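PDB 3OV9: nucleoprotein from Rift valley fever virus, which encapsidates the viral genomic RNA, shields it from nucleases and assembles into ring-shaped hexamers through its N-terminal arm. Local coordinates for the interface of chains A and B. Sequence-based numbering; all coordinates share one arbitrary frame. Chains: chain A/B, Nucleoprotein.

The interface of chains A and B. Residues chain A 27-28; chain B 56, 60, 78-79, 82-83.
The C-terminal end of the N-terminal arm of one nucleoprotein, helix 18-28 of chain A, docks here between helices 50-63 and 77-90 of chain B. A:Phe28 and A:Glu27 make the contact, one through an aromatic ring and the other through a carboxylate.

The ring of A:Phe28 enters between the two helices. B:Leu60 puts its methyl CD2 over one face, displaced toward the rim and 3.4 Å from A:Phe28 CG, in a CH-pi contact. At the ring edge, in plane, lies the methyl of B:Thr82, with CG2 3.8 Å from A:Phe28 CE1. The far end of the ring reaches the middle of helix 50-63, where the backbone O of B:Lys56 is 3.8 Å from A:Phe28 CE2. The ring thus touches both helices at once.

A:Glu27 runs out extended, with CG anti to its backbone N (chi1 -170°), and its stem passes B:Gly79. A:Glu27 O comes within 3.4 Å of B:Gly79 CA, so the arm's backbone lies close to the helix here. A:Glu27 CG packs beside the same CA. The A:Glu27 side chain crosses that of B:Thr82 at about a right angle. The hydroxyl OG1 of B:Thr82 donates to A:Glu27 OE2 at 2.7 Å, nearly along the C-O axis. B:Thr82 OG1 also donates to the backbone O of B:Glu78, one turn back, at 3.2 Å, tilted 35° from the carbonyl plane. Its one hydrogen must be shared, probably mostly with the carboxylate. B:Thr82 therefore serves both residues of the arm, the carboxylate with its hydroxyl and the ring with its methyl.

The other carboxylate oxygen, OE1, is linked through water 1 to the side-chain amino group NZ of B:Lys56. A:Glu27 OE1 and B:Lys56 NZ are 5.4 Å apart, so any charge attraction probably acts across the water.

A:Glu27, A:Phe28, B:Lys56 and B:Leu60 fall in residues 1-71, the region essential for oligomerization; helix 77-90 lies beyond it. The patch joins the arm of one subunit to the helical core of its neighbour in the hexamer ring.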
loop_
_atom_site.group_PDB
_atom_site.type_symbol
_atom_site.label_atom_id
_atom_site.label_comp_id
_atom_site.label_asym_id
_atom_site.label_seq_id
_atom_site.Cartn_x
_atom_site.Cartn_y
_atom_site.Cartn_z
ATOM N N GLU A 27 29.416 -30.453 -4.613
ATOM C CA GLU A 27 30.150 -29.707 -3.588
ATOM C C GLU A 27 29.462 -28.383 -3.255
ATOM O O GLU A 27 29.396 -27.989 -2.089
ATOM C CB GLU A 27 31.601 -29.452 -4.021
ATOM C CG GLU A 27 32.490 -28.891 -2.905
ATOM C CD GLU A 27 33.870 -28.445 -3.372
ATOM O OE1 GLU A 27 34.227 -28.668 -4.551
ATOM O OE2 GLU A 27 34.604 -27.866 -2.540
ATOM N N PHE A 28 28.934 -27.725 -4.285
ATOM C CA PHE A 28 28.368 -26.384 -4.162
ATOM C C PHE A 28 26.847 -26.344 -4.013
ATOM O O PHE A 28 26.263 -25.261 -3.922
ATOM C CB PHE A 28 28.768 -25.526 -5.375
ATOM C CG PHE A 28 30.254 -25.392 -5.579
ATOM C CD1 PHE A 28 31.118 -25.173 -4.507
ATOM C CD2 PHE A 28 30.786 -25.436 -6.866
ATOM C CE1 PHE A 28 32.492 -25.038 -4.710
ATOM C CE2 PHE A 28 32.157 -25.303 -7.079
ATOM C CZ PHE A 28 33.012 -25.103 -6.004
ATOM N N LYS B 56 35.492 -23.644 -11.491
ATOM C CA LYS B 56 34.658 -23.745 -10.291
ATOM C C LYS B 56 33.699 -22.564 -10.189
ATOM O O LYS B 56 32.521 -22.746 -9.875
ATOM C CB LYS B 56 35.508 -23.802 -9.024
ATOM C CG LYS B 56 36.295 -25.087 -8.838
ATOM C CD LYS B 56 37.015 -25.052 -7.502
ATOM C CE LYS B 56 38.164 -26.038 -7.461
ATOM N NZ LYS B 56 38.759 -26.092 -6.097
ATOM N N LEU B 60 29.631 -22.420 -10.089
ATOM C CA LEU B 60 28.932 -21.619 -9.073
ATOM C C LEU B 60 27.920 -20.646 -9.685
ATOM O O LEU B 60 26.761 -20.588 -9.260
ATOM C CB LEU B 60 29.929 -20.846 -8.203
ATOM C CG LEU B 60 30.705 -21.577 -7.106
ATOM C CD1 LEU B 60 31.763 -20.661 -6.509
ATOM C CD2 LEU B 60 29.763 -22.066 -6.020
ATOM N N GLU B 78 32.419 -28.213 3.316
ATOM C CA GLU B 78 33.475 -28.255 2.302
ATOM C C GLU B 78 33.259 -27.188 1.229
ATOM O O GLU B 78 34.190 -26.452 0.877
ATOM C CB GLU B 78 33.548 -29.643 1.650
ATOM C CG GLU B 78 33.950 -30.784 2.593
ATOM C CD GLU B 78 32.789 -31.356 3.413
ATOM O OE1 GLU B 78 33.029 -32.331 4.158
ATOM O OE2 GLU B 78 31.646 -30.852 3.320
ATOM N N GLY B 79 32.030 -27.109 0.724
ATOM C CA GLY B 79 31.670 -26.140 -0.316
ATOM C C GLY B 79 31.825 -24.711 0.170
ATOM O O GLY B 79 32.400 -23.868 -0.529
ATOM N N THR B 82 35.430 -23.704 0.307
ATOM C CA THR B 82 35.959 -23.462 -1.037
ATOM C C THR B 82 35.558 -22.069 -1.521
ATOM O O THR B 82 36.400 -21.316 -2.024
ATOM C CB THR B 82 35.486 -24.548 -2.023
ATOM O OG1 THR B 82 36.016 -25.817 -1.619
ATOM C CG2 THR B 82 35.945 -24.243 -3.451
ATOM N N VAL B 83 34.283 -21.726 -1.352
ATOM C CA VAL B 83 33.775 -20.413 -1.769
ATOM C C VAL B 83 34.411 -19.286 -0.948
ATOM O O VAL B 83 34.821 -18.266 -1.509
ATOM C CB VAL B 83 32.225 -20.343 -1.727
ATOM C CG1 VAL B 83 31.730 -18.957 -2.120
ATOM C CG2 VAL B 83 31.621 -21.389 -2.659
HETATM O O HOH W 1 36.776 -27.916 -4.996
#